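Local coordinates for protein putative mandelate racemase (PDB 3OZY) that is of unknown function but belongs to the enolase superfamily, binds magnesium and m-xylarate, and probably acts on acid sugars, at residues 12-17 and 32-37; 155-160 and 189-194; 216-221 and 246-251; 307-312 and 340-345. One frame throughout, in Å; residues are numbered along the deposited sequence.

Contact 1. Residues 12-17 and 32-37; sequences ALSTPI and NRQMIL
Segments 12-17 and 32-37 lie on neighbouring strands 5-16 and 32-42 of the antiparallel sheet in the N-terminal domain, and show how one ladder can pair a packed face with a water-bridged end. The tight part is the hydrogen-bonded pair of Leu13 and Met35. Leu13 N reaches Met35 O over 2.9 Å, nearly along the C=O axis, and Met35 N returns a bond to Leu13 O. Their side chains run side by side, Leu13 CD1 4.1 Å from Met35 CG, on a face packed by helices 309-321 and 367-372. At the next such pair Arg33 O is gripped twice. Thr15 N approaches from above the carbonyl plane, whereas Thr15 OG1, 2.8 Å from Arg33 O, lies in the plane on a lone pair, because OG1 stands between its own backbone N and carbonyl carbon (chi1 64°). On the other face Ser14 OG, anti to its own backbone N, accepts from Gln34 NE2 at 3.0 Å.

Around Asn32 water takes part: one molecule joins Ser14 OG to Asn32 OD1, and another lies between Ile17 N and Asn32 OD1. Ile17 CD1 rests 3.8 Å from Arg33 CD. Backbone pairing thus fixes the strands, while the polar side chains reach further: Arg33 ties its strand to Asp331 of the barrel, and Asn32 ND2 and Gln34 NE2 bond Pro379 O and Glu378 O of the C-terminal tail.

Contact 2. Residues 155-160 and 189-194; sequences AADELA and RQRVGA
Helices 152-164 and 178-192 are consecutive outer helices of the enolase-type beta/alpha barrel, separated in sequence by strand 169-173, and this contact joins them where the second helix ends. Leu159 CD2 touches Val192 CG1 at 3.5 Å, the two side chains crossing at about a right angle. Towards solvent, Arg191 leaves its helix with CG anti to the backbone N (chi1 -178°) and then bends at chi2 and chi3, laying its guanidinium over Ala156, whose CB sits 3.7 Å from Arg191 NH2, above one face of the group. Both end nitrogens then grip one oxygen: Arg191 NH1 meets Asp157 OD1 at 2.8 Å on the anti lone pair, while NH2 comes from above the carboxylate plane at 3.0 Å to the same Asp157 OD1. The planes are 52° apart, so the bridge is no coplanar fork, and a second deposited conformer of Arg191 suggests some mobility. Gly193 leaves the helix with positive phi, and Arg189 NH1 holds Gly193 O at 2.8 Å. Inward, Leu159 also packs on Met188 of helix 178-192, on Ile146 of strand 139-146 and on Ile198 of strand 197-201, which places this helix pair directly against the barrel wall.

Contact 3. Residues 216-221 and 246-251; sequences RILDEA and TPVRIA
Val248 CG2 lies at the heart of the first shell, tucked against the backbone of a helix in the enolase-type beta/alpha barrel. Val248 CG2 comes within 3.7 Å of Asp219 CA and 3.8 Å of Leu218 C, and it also touches Leu218 CB at 4.2 Å. The helix is 208-220, met near its C-terminal end; Val248 belongs to the turn that leads into strand 249-252. Alongside, Asp219 spreads its carboxylate over the same turn. CG stands anti to the backbone N (chi1 -171°), so that Asp219 OD2 faces Thr246 CG2 at 3.5 Å and Asp219 OD1 faces Pro247 CD at 3.6 Å. These are van der Waals meetings of oxygen with carbon, on a partly exposed side of the fold.

What positions the turn is Thr246. Its OG1 occupies the crowded place between backbone N and carbonyl carbon, where it accepts from the backbone two residues on, an ST turn, while its CG2 stays directed at Asp219. Further out, Phe226 of strand 225-227 packs against both Leu218 and Val248, so helix and turn meet the same aromatic side chain. Arg249 fastens the start of the strand to its neighbour through backbone bonds to Tyr224 and Phe226 and a cation-pi contact with Tyr224. The metal ligands Asp201, Glu227 and Glu254 sit at or just beyond the C-terminal ends of their strands; this packing instead lies where strand 249-252 begins. The bond that fixes the turn runs from Val248 N to Thr246 OG1, 3.0 Å long with an angle of 149° at the hydrogen.

Contact 4. Residues 307-312 and 340-345; sequences NDIITV and RLASYD
Leu341 is the first residue of the 340-345 loop to meet the start of helix 309-321. With CG anti to its backbone N, Leu341 CD2 comes to 4.1 Å from Ile309 CG2, the two side chains sliding past each other in opposite directions; the same methyl also touches Ile310 CG1, and Met35, Phe369 and Val370 pack around the leucine. Ala342 follows, its CB 3.9 Å from Ile309 CG2, the branch that stands between backbone N and carbonyl carbon. Tyr344 takes the other arm of the isoleucine: Ile309 CD1 approaches Tyr344 CD2 obliquely at 4.0 Å, and Ile309 CG1 lies 3.7 Å from Tyr344 O. The tyrosine hydroxyl is held by Gln354 O, and its side chain touches Trp330 of strand 328-331.

Polar bonds fix the helix start. Asp308 is the N-cap: its OD1 accepts from Thr311 N at 2.9 Å and, weakly, from Ile310 N, while Asn307 ND2 reaches Asp308 OD2 at 2.9 Å on the anti lone pair; Ser51 OG is a further partner of OD2. The three N-H donors and the helix N-terminus would favour ionisation, so a probably charged, buried Asp308 caps the helix while apolar packing seats the loop on it.

Contacts 1 and 4 are the buried pair, their centres about 12 Å apart; they lie in different domains and touch each other across the boundary: Met35 SD packs on Leu341 CD2 at 3.5 Å, and Asn307 ND2 probably bonds Gln34 O. Contacts 2 and 3, about 17 Å between centres, lie further from the middle of the chain, are only partly buried and both involve outer barrel helices; Arg189 NE probably bonds Ala221 O between them. Contact 1 relies on backbone ladder bonds and contact 4 on apolar packing beside a capped helix. At the periphery, contact 2 adds a salt bridge, whereas contact 3 packs a valine on a helix backbone, with a carboxylate lying against carbon.

Contact 1. Residues 12-17 and 32-37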
loop_
_atom_site.group_PDB
_atom_site.type_symbol
_atom_site.label_atom_id
_atom_site.label_comp_id
_atom_site.label_asym_id
_atom_site.label_seq_id
_atom_site.Cartn_x
_atom_site.Cartn_y
_atom_site.Cartn_z
ATOM N N ALA A 12 21.710 2.573 -0.990
ATOM C CA ALA A 12 21.040 3.854 -0.784
ATOM C C ALA A 12 21.920 5.019 -1.226
ATOM O O ALA A 12 23.040 5.187 -0.727
ATOM C CB ALA A 12 20.631 4.012 0.668
ATOM N N LEU A 13 21.399 5.828 -2.148
ATOM C CA LEU A 13 22.152 6.928 -2.739
ATOM C C LEU A 13 21.426 8.260 -2.591
ATOM O O LEU A 13 20.198 8.326 -2.685
ATOM C CB LEU A 13 22.396 6.660 -4.223
ATOM C CG LEU A 13 23.066 5.344 -4.606
ATOM C CD1 LEU A 13 23.251 5.268 -6.117
ATOM C CD2 LEU A 13 24.410 5.213 -3.905
ATOM N N SER A 14 22.192 9.326 -2.362
ATOM C CA SER A 14 21.624 10.662 -2.304
ATOM C C SER A 14 22.485 11.637 -3.095
ATOM O O SER A 14 23.718 11.567 -3.055
ATOM C CB SER A 14 21.472 11.130 -0.856
ATOM O OG SER A 14 20.704 12.324 -0.792
ATOM N N THR A 15 21.828 12.527 -3.835
ATOM C CA THR A 15 22.527 13.576 -4.580
ATOM C C THR A 15 21.883 14.921 -4.267
ATOM O O THR A 15 20.665 15.016 -4.120
ATOM C CB THR A 15 22.512 13.321 -6.106
ATOM O OG1 THR A 15 21.163 13.364 -6.600
ATOM C CG2 THR A 15 23.121 11.969 -6.436
ATOM N N PRO A 16 22.698 15.980 -4.162
ATOM C CA PRO A 16 22.162 17.269 -3.714
ATOM C C PRO A 16 21.483 18.060 -4.830
ATOM O O PRO A 16 21.643 17.753 -6.011
ATOM C CB PRO A 16 23.409 18.003 -3.211
ATOM C CG PRO A 16 24.532 17.426 -4.007
ATOM C CD PRO A 16 24.169 15.980 -4.262
ATOM N N ILE A 17 20.721 19.067 -4.434
ATOM C CA ILE A 17 20.074 19.982 -5.365
ATOM C C ILE A 17 20.408 21.398 -4.907
ATOM O O ILE A 17 20.156 21.736 -3.760
ATOM C CB ILE A 17 18.527 19.831 -5.362
ATOM C CG1 ILE A 17 18.090 18.382 -5.636
ATOM C CG2 ILE A 17 17.912 20.776 -6.398
ATOM C CD1 ILE A 17 16.568 18.156 -5.442
ATOM N N ASN A 32 16.685 16.536 -2.048
ATOM C CA ASN A 32 17.801 15.754 -2.574
ATOM C C ASN A 32 17.234 14.691 -3.485
ATOM O O ASN A 32 16.222 14.086 -3.140
ATOM C CB ASN A 32 18.602 15.086 -1.449
ATOM C CG ASN A 32 19.277 16.090 -0.543
ATOM O OD1 ASN A 32 20.370 16.588 -0.852
ATOM N ND2 ASN A 32 18.636 16.400 0.579
ATOM N N ARG A 33 17.844 14.476 -4.647
ATOM C CA ARG A 33 17.402 13.400 -5.526
ATOM C C ARG A 33 18.052 12.096 -5.079
ATOM O O ARG A 33 19.280 11.960 -5.057
ATOM C CB ARG A 33 17.696 13.717 -6.998
ATOM C CG ARG A 33 17.004 14.998 -7.524
ATOM C CD ARG A 33 15.480 15.034 -7.239
ATOM N NE ARG A 33 14.768 13.942 -7.904
ATOM C CZ ARG A 33 14.315 13.983 -9.151
ATOM N NH1 ARG A 33 14.460 15.069 -9.900
ATOM N NH2 ARG A 33 13.694 12.925 -9.653
ATOM N N GLN A 34 17.215 11.143 -4.692
ATOM C CA GLN A 34 17.686 9.911 -4.083
ATOM C C GLN A 34 17.189 8.694 -4.845
ATOM O O GLN A 34 16.266 8.782 -5.661
ATOM C CB GLN A 34 17.200 9.831 -2.632
ATOM C CG GLN A 34 17.609 11.045 -1.800
ATOM C CD GLN A 34 17.324 10.893 -0.315
ATOM O OE1 GLN A 34 16.395 10.192 0.101
ATOM N NE2 GLN A 34 18.122 11.566 0.499
ATOM N N MET A 35 17.802 7.553 -4.551
ATOM C CA MET A 35 17.346 6.282 -5.099
ATOM C C MET A 35 17.969 5.143 -4.326
ATOM O O MET A 35 18.942 5.321 -3.582
ATOM C CB MET A 35 17.755 6.137 -6.568
ATOM C CG MET A 35 19.260 5.941 -6.768
ATOM S SD MET A 35 19.754 5.794 -8.496
ATOM C CE MET A 35 19.032 4.203 -8.898
ATOM N N ILE A 36 17.375 3.970 -4.497
ATOM C CA ILE A 36 18.051 2.715 -4.217
ATOM C C ILE A 36 18.521 2.127 -5.537
ATOM O O ILE A 36 17.740 1.993 -6.478
ATOM C CB ILE A 36 17.090 1.693 -3.579
ATOM C CG1 ILE A 36 16.748 2.083 -2.145
ATOM C CG2 ILE A 36 17.691 0.286 -3.634
ATOM C CD1 ILE A 36 17.903 1.930 -1.161
ATOM N N LEU A 37 19.803 1.777 -5.606
ATOM C CA LEU A 37 20.324 0.987 -6.706
ATOM C C LEU A 37 20.298 -0.471 -6.274
ATOM O O LEU A 37 21.054 -0.873 -5.386
ATOM C CB LEU A 37 21.756 1.421 -7.060
ATOM C CG LEU A 37 22.437 0.599 -8.154
ATOM C CD1 LEU A 37 21.707 0.733 -9.468
ATOM C CD2 LEU A 37 23.902 1.016 -8.317
HETATM O O HOH W 1 22.271 14.567 -1.199
HETATM O O HOH W 2 20.826 19.346 -1.498
#

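Contact 2. Residues 155-160 and 189-194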
loop_
_atom_site.group_PDB
_atom_site.type_symbol
_atom_site.label_atom_id
_atom_site.label_comp_id
_atom_site.label_asym_id
_atom_site.label_seq_id
_atom_site.Cartn_x
_atom_site.Cartn_y
_atom_site.Cartn_z
ATOM N N ALA A 155 6.601 30.856 -17.199
ATOM C CA ALA A 155 6.175 29.519 -17.610
ATOM C C ALA A 155 6.301 29.382 -19.126
ATOM O O ALA A 155 6.783 28.373 -19.639
ATOM C CB ALA A 155 4.741 29.242 -17.150
ATOM N N ALA A 156 5.891 30.422 -19.849
ATOM C CA ALA A 156 6.023 30.428 -21.298
ATOM C C ALA A 156 7.488 30.397 -21.728
ATOM O O ALA A 156 7.851 29.675 -22.651
ATOM C CB ALA A 156 5.293 31.632 -21.907
ATOM N N ASP A 157 8.327 31.180 -21.051
ATOM C CA ASP A 157 9.766 31.191 -21.334
ATOM C C ASP A 157 10.358 29.802 -21.138
ATOM O O ASP A 157 11.134 29.324 -21.962
ATOM C CB ASP A 157 10.507 32.164 -20.408
ATOM C CG ASP A 157 10.340 33.622 -20.808
ATOM O OD1 ASP A 157 9.885 33.913 -21.938
ATOM O OD2 ASP A 157 10.675 34.486 -19.969
ATOM N N GLU A 158 10.004 29.152 -20.030
ATOM C CA GLU A 158 10.575 27.839 -19.772
ATOM C C GLU A 158 10.116 26.826 -20.825
ATOM O O GLU A 158 10.920 26.029 -21.315
ATOM C CB GLU A 158 10.286 27.337 -18.355
ATOM C CG GLU A 158 11.025 26.038 -18.117
ATOM C CD GLU A 158 11.000 25.529 -16.694
ATOM O OE1 GLU A 158 10.526 26.243 -15.780
ATOM O OE2 GLU A 158 11.485 24.383 -16.516
ATOM N N LEU A 159 8.836 26.869 -21.193
ATOM C CA LEU A 159 8.343 25.978 -22.240
ATOM C C LEU A 159 9.091 26.196 -23.545
ATOM O O LEU A 159 9.550 25.242 -24.180
ATOM C CB LEU A 159 6.843 26.167 -22.463
ATOM C CG LEU A 159 6.245 25.306 -23.576
ATOM C CD1 LEU A 159 6.460 23.820 -23.283
ATOM C CD2 LEU A 159 4.762 25.618 -23.751
ATOM N N ALA A 160 9.211 27.457 -23.951
ATOM C CA ALA A 160 9.928 27.780 -25.179
ATOM C C ALA A 160 11.368 27.269 -25.135
ATOM O O ALA A 160 11.884 26.788 -26.138
ATOM C CB ALA A 160 9.896 29.284 -25.444
ATOM N N ARG A 189 0.523 28.358 -24.236
ATOM C CA ARG A 189 -0.064 28.013 -25.527
ATOM C C ARG A 189 0.138 29.128 -26.552
ATOM O O ARG A 189 0.468 28.870 -27.710
ATOM C CB ARG A 189 -1.550 27.686 -25.369
ATOM C CG ARG A 189 -2.276 27.463 -26.686
ATOM C CD ARG A 189 -1.687 26.306 -27.476
ATOM N NE ARG A 189 -1.992 25.026 -26.842
ATOM C CZ ARG A 189 -1.269 23.921 -26.985
ATOM N NH1 ARG A 189 -0.175 23.919 -27.740
ATOM N NH2 ARG A 189 -1.648 22.805 -26.374
ATOM N N GLN A 190 -0.047 30.370 -26.122
ATOM C CA GLN A 190 0.142 31.498 -27.028
ATOM C C GLN A 190 1.580 31.557 -27.534
ATOM O O GLN A 190 1.832 31.849 -28.702
ATOM C CB GLN A 190 -0.230 32.803 -26.332
ATOM C CG GLN A 190 -0.156 34.017 -27.242
ATOM C CD GLN A 190 -0.694 35.272 -26.583
ATOM O OE1 GLN A 190 -0.505 35.486 -25.385
ATOM N NE2 GLN A 190 -1.367 36.109 -27.364
ATOM N N ARG A 191 2.526 31.267 -26.650
ATOM C CA ARG A 191 3.939 31.351 -26.999
ATOM C C ARG A 191 4.362 30.304 -28.035
ATOM O O ARG A 191 5.060 30.621 -28.999
ATOM C CB ARG A 191 4.805 31.236 -25.737
ATOM C CG ARG A 191 6.306 31.354 -25.990
ATOM C CD ARG A 191 6.719 32.792 -26.299
ATOM N NE ARG A 191 6.552 33.652 -25.135
ATOM C CZ ARG A 191 7.431 33.730 -24.140
ATOM N NH1 ARG A 191 8.540 33.008 -24.179
ATOM N NH2 ARG A 191 7.198 34.524 -23.108
ATOM N N VAL A 192 3.937 29.056 -27.848
ATOM C CA VAL A 192 4.435 27.974 -28.693
ATOM C C VAL A 192 3.563 27.584 -29.883
ATOM O O VAL A 192 4.032 26.910 -30.798
ATOM C CB VAL A 192 4.780 26.709 -27.868
ATOM C CG1 VAL A 192 5.814 27.053 -26.810
ATOM C CG2 VAL A 192 3.527 26.100 -27.244
ATOM N N GLY A 193 2.301 27.995 -29.863
ATOM C CA GLY A 193 1.385 27.632 -30.925
ATOM C C GLY A 193 0.831 26.231 -30.750
ATOM O O GLY A 193 1.022 25.592 -29.710
ATOM N N ALA A 194 0.163 25.736 -31.785
ATOM C CA ALA A 194 -0.597 24.491 -31.684
ATOM C C ALA A 194 0.207 23.192 -31.826
ATOM O O ALA A 194 -0.296 22.116 -31.499
ATOM C CB ALA A 194 -1.755 24.504 -32.688
#

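Contact 3. Residues 216-221 and 246-251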
loop_
_atom_site.group_PDB
_atom_site.type_symbol
_atom_site.label_atom_id
_atom_site.label_comp_id
_atom_site.label_asym_id
_atom_site.label_seq_id
_atom_site.Cartn_x
_atom_site.Cartn_y
_atom_site.Cartn_z
ATOM N N ARG A 216 -12.148 22.642 -18.061
ATOM C CA ARG A 216 -12.645 23.562 -19.090
ATOM C C ARG A 216 -11.508 24.385 -19.696
ATOM O O ARG A 216 -11.451 24.597 -20.909
ATOM C CB ARG A 216 -13.710 24.498 -18.511
ATOM C CG ARG A 216 -15.029 23.805 -18.213
ATOM C CD ARG A 216 -15.919 24.697 -17.373
ATOM N NE ARG A 216 -17.250 24.123 -17.224
ATOM C CZ ARG A 216 -18.230 24.698 -16.537
ATOM N NH1 ARG A 216 -18.026 25.847 -15.905
ATOM N NH2 ARG A 216 -19.413 24.112 -16.463
ATOM N N ILE A 217 -10.619 24.866 -18.827
ATOM C CA ILE A 217 -9.433 25.620 -19.233
ATOM C C ILE A 217 -8.521 24.748 -20.085
ATOM O O ILE A 217 -8.054 25.162 -21.152
ATOM C CB ILE A 217 -8.629 26.105 -18.004
ATOM C CG1 ILE A 217 -9.494 27.001 -17.111
ATOM C CG2 ILE A 217 -7.346 26.820 -18.443
ATOM C CD1 ILE A 217 -9.984 28.253 -17.798
ATOM N N LEU A 218 -8.261 23.533 -19.608
ATOM C CA LEU A 218 -7.361 22.612 -20.312
ATOM C C LEU A 218 -7.893 22.318 -21.709
ATOM O O LEU A 218 -7.139 22.205 -22.679
ATOM C CB LEU A 218 -7.175 21.301 -19.544
ATOM C CG LEU A 218 -6.820 21.428 -18.062
ATOM C CD1 LEU A 218 -6.481 20.038 -17.519
ATOM C CD2 LEU A 218 -5.688 22.404 -17.801
ATOM N N ASP A 219 -9.210 22.191 -21.812
ATOM C CA ASP A 219 -9.863 21.944 -23.092
ATOM C C ASP A 219 -9.641 23.147 -24.025
ATOM O O ASP A 219 -9.199 22.993 -25.161
ATOM C CB ASP A 219 -11.349 21.682 -22.804
ATOM C CG ASP A 219 -12.130 21.192 -24.005
ATOM O OD1 ASP A 219 -11.565 21.022 -25.098
ATOM O OD2 ASP A 219 -13.346 20.977 -23.830
ATOM N N GLU A 220 -9.905 24.340 -23.516
ATOM C CA GLU A 220 -9.680 25.567 -24.269
ATOM C C GLU A 220 -8.244 25.651 -24.796
ATOM O O GLU A 220 -8.016 26.067 -25.945
ATOM C CB GLU A 220 -9.979 26.761 -23.360
ATOM C CG GLU A 220 -9.635 28.131 -23.928
ATOM C CD GLU A 220 -9.633 29.207 -22.848
ATOM O OE1 GLU A 220 -10.471 29.128 -21.923
ATOM O OE2 GLU A 220 -8.790 30.128 -22.917
ATOM N N ALA A 221 -7.282 25.249 -23.964
ATOM C CA ALA A 221 -5.857 25.308 -24.313
ATOM C C ALA A 221 -5.381 24.093 -25.102
ATOM O O ALA A 221 -4.204 23.993 -25.448
ATOM C CB ALA A 221 -5.002 25.485 -23.051
ATOM N N THR A 246 -14.377 15.581 -23.216
ATOM C CA THR A 246 -13.451 16.502 -23.862
ATOM C C THR A 246 -12.326 15.733 -24.540
ATOM O O THR A 246 -12.132 14.549 -24.284
ATOM C CB THR A 246 -12.801 17.482 -22.861
ATOM O OG1 THR A 246 -11.781 16.807 -22.112
ATOM C CG2 THR A 246 -13.836 18.118 -21.923
ATOM N N PRO A 247 -11.578 16.405 -25.422
ATOM C CA PRO A 247 -10.401 15.758 -26.014
ATOM C C PRO A 247 -9.206 15.680 -25.065
ATOM O O PRO A 247 -8.156 15.183 -25.477
ATOM C CB PRO A 247 -10.071 16.658 -27.215
ATOM C CG PRO A 247 -11.361 17.399 -27.502
ATOM C CD PRO A 247 -11.955 17.630 -26.144
ATOM N N VAL A 248 -9.356 16.162 -23.833
ATOM C CA VAL A 248 -8.265 16.097 -22.860
ATOM C C VAL A 248 -8.300 14.745 -22.156
ATOM O O VAL A 248 -9.323 14.368 -21.577
ATOM C CB VAL A 248 -8.386 17.218 -21.794
ATOM C CG1 VAL A 248 -7.197 17.186 -20.841
ATOM C CG2 VAL A 248 -8.493 18.596 -22.441
ATOM N N ARG A 249 -7.197 14.006 -22.220
ATOM C CA ARG A 249 -7.133 12.682 -21.604
ATOM C C ARG A 249 -7.034 12.789 -20.087
ATOM O O ARG A 249 -6.290 13.631 -19.577
ATOM C CB ARG A 249 -5.912 11.937 -22.132
ATOM C CG ARG A 249 -5.944 11.682 -23.624
ATOM C CD ARG A 249 -4.530 11.523 -24.194
ATOM N NE ARG A 249 -4.570 11.350 -25.645
ATOM C CZ ARG A 249 -4.715 12.348 -26.507
ATOM N NH1 ARG A 249 -4.796 13.597 -26.069
ATOM N NH2 ARG A 249 -4.765 12.097 -27.814
ATOM N N ILE A 250 -7.763 11.937 -19.372
ATOM C CA ILE A 250 -7.605 11.830 -17.926
ATOM C C ILE A 250 -6.532 10.774 -17.640
ATOM O O ILE A 250 -6.672 9.605 -18.031
ATOM C CB ILE A 250 -8.944 11.488 -17.239
ATOM C CG1 ILE A 250 -10.015 12.526 -17.607
ATOM C CG2 ILE A 250 -8.782 11.378 -15.716
ATOM C CD1 ILE A 250 -9.602 13.977 -17.352
ATOM N N ALA A 251 -5.445 11.192 -16.991
ATOM C CA ALA A 251 -4.278 10.343 -16.774
ATOM C C ALA A 251 -3.978 10.184 -15.295
ATOM O O ALA A 251 -4.055 11.143 -14.534
ATOM C CB ALA A 251 -3.062 10.960 -17.475
#

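Contact 4. Residues 307-312 and 340-345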
loop_
_atom_site.group_PDB
_atom_site.type_symbol
_atom_site.label_atom_id
_atom_site.label_comp_id
_atom_site.label_asym_id
_atom_site.label_seq_id
_atom_site.Cartn_x
_atom_site.Cartn_y
_atom_site.Cartn_z
ATOM N N ASN A 307 12.372 9.436 -11.608
ATOM C CA ASN A 307 13.193 9.334 -10.394
ATOM C C ASN A 307 14.678 9.304 -10.716
ATOM O O ASN A 307 15.453 10.046 -10.122
ATOM C CB ASN A 307 12.853 8.129 -9.513
ATOM C CG ASN A 307 13.461 8.258 -8.128
ATOM O OD1 ASN A 307 12.999 9.060 -7.326
ATOM N ND2 ASN A 307 14.528 7.505 -7.862
ATOM N N ASP A 308 15.081 8.434 -11.633
ATOM C CA ASP A 308 16.501 8.283 -11.955
ATOM C C ASP A 308 16.651 7.655 -13.338
ATOM O O ASP A 308 15.662 7.282 -13.963
ATOM C CB ASP A 308 17.198 7.446 -10.880
ATOM C CG ASP A 308 16.570 6.070 -10.726
ATOM O OD1 ASP A 308 16.720 5.265 -11.669
ATOM O OD2 ASP A 308 15.936 5.801 -9.687
ATOM N N ILE A 309 17.879 7.535 -13.827
ATOM C CA ILE A 309 18.074 7.069 -15.189
ATOM C C ILE A 309 17.696 5.592 -15.362
ATOM O O ILE A 309 17.380 5.155 -16.465
ATOM C CB ILE A 309 19.516 7.337 -15.685
ATOM C CG1 ILE A 309 19.592 7.271 -17.216
ATOM C CG2 ILE A 309 20.492 6.370 -15.039
ATOM C CD1 ILE A 309 18.828 8.363 -17.924
ATOM N N ILE A 310 17.735 4.827 -14.278
ATOM C CA ILE A 310 17.328 3.428 -14.356
ATOM C C ILE A 310 15.819 3.320 -14.514
ATOM O O ILE A 310 15.337 2.551 -15.346
ATOM C CB ILE A 310 17.795 2.628 -13.138
ATOM C CG1 ILE A 310 19.322 2.691 -13.044
ATOM C CG2 ILE A 310 17.283 1.182 -13.214
ATOM C CD1 ILE A 310 19.907 1.738 -12.035
ATOM N N THR A 311 15.069 4.109 -13.752
ATOM C CA THR A 311 13.618 4.064 -13.925
ATOM C C THR A 311 13.234 4.548 -15.319
ATOM O O THR A 311 12.319 4.017 -15.942
ATOM C CB THR A 311 12.838 4.827 -12.802
ATOM O OG1 THR A 311 13.077 6.241 -12.864
ATOM C CG2 THR A 311 13.244 4.341 -11.425
ATOM N N VAL A 312 13.940 5.556 -15.819
ATOM C CA VAL A 312 13.742 6.002 -17.187
ATOM C C VAL A 312 14.048 4.890 -18.198
ATOM O O VAL A 312 13.212 4.563 -19.048
ATOM C CB VAL A 312 14.566 7.277 -17.469
ATOM C CG1 VAL A 312 14.630 7.589 -18.973
ATOM C CG2 VAL A 312 13.971 8.440 -16.692
ATOM N N ARG A 340 24.831 11.360 -14.178
ATOM C CA ARG A 340 26.140 10.860 -13.749
ATOM C C ARG A 340 26.168 9.419 -13.245
ATOM O O ARG A 340 27.238 8.862 -12.986
ATOM C CB ARG A 340 26.730 11.799 -12.691
ATOM C CG ARG A 340 27.134 13.156 -13.252
ATOM C CD ARG A 340 27.389 14.179 -12.150
ATOM N NE ARG A 340 28.448 13.755 -11.240
ATOM C CZ ARG A 340 28.700 14.328 -10.068
ATOM N NH1 ARG A 340 27.968 15.355 -9.658
ATOM N NH2 ARG A 340 29.681 13.870 -9.301
ATOM N N LEU A 341 24.999 8.805 -13.103
ATOM C CA LEU A 341 24.939 7.433 -12.616
ATOM C C LEU A 341 25.348 6.427 -13.682
ATOM O O LEU A 341 26.007 5.427 -13.381
ATOM C CB LEU A 341 23.528 7.108 -12.116
ATOM C CG LEU A 341 23.314 5.680 -11.621
ATOM C CD1 LEU A 341 24.224 5.365 -10.442
ATOM C CD2 LEU A 341 21.855 5.466 -11.247
ATOM N N ALA A 342 24.949 6.681 -14.923
ATOM C CA ALA A 342 25.171 5.718 -15.995
ATOM C C ALA A 342 25.563 6.373 -17.311
ATOM O O ALA A 342 25.411 7.577 -17.490
ATOM C CB ALA A 342 23.928 4.858 -16.189
ATOM N N SER A 343 26.042 5.548 -18.233
ATOM C CA SER A 343 26.554 6.007 -19.518
ATOM C C SER A 343 25.466 6.433 -20.506
ATOM O O SER A 343 25.769 7.001 -21.552
ATOM C CB SER A 343 27.412 4.906 -20.143
ATOM O OG SER A 343 26.687 3.685 -20.225
ATOM N N TYR A 344 24.207 6.158 -20.178
ATOM C CA TYR A 344 23.096 6.512 -21.063
ATOM C C TYR A 344 22.566 7.915 -20.768
ATOM O O TYR A 344 22.169 8.201 -19.637
ATOM C CB TYR A 344 21.973 5.481 -20.946
ATOM C CG TYR A 344 20.759 5.819 -21.774
ATOM C CD1 TYR A 344 20.801 5.762 -23.164
ATOM C CD2 TYR A 344 19.571 6.203 -21.170
ATOM C CE1 TYR A 344 19.686 6.080 -23.924
ATOM C CE2 TYR A 344 18.458 6.516 -21.918
ATOM C CZ TYR A 344 18.517 6.456 -23.291
ATOM O OH TYR A 344 17.405 6.771 -24.032
ATOM N N ASP A 345 22.554 8.770 -21.793
ATOM C CA ASP A 345 22.231 10.196 -21.666
ATOM C C ASP A 345 21.056 10.615 -22.550
ATOM O O ASP A 345 20.728 9.926 -23.510
ATOM C CB ASP A 345 23.436 11.044 -22.092
ATOM C CG ASP A 345 24.654 10.807 -21.232
ATOM O OD1 ASP A 345 24.484 10.427 -20.058
ATOM O OD2 ASP A 345 25.783 11.010 -21.726
#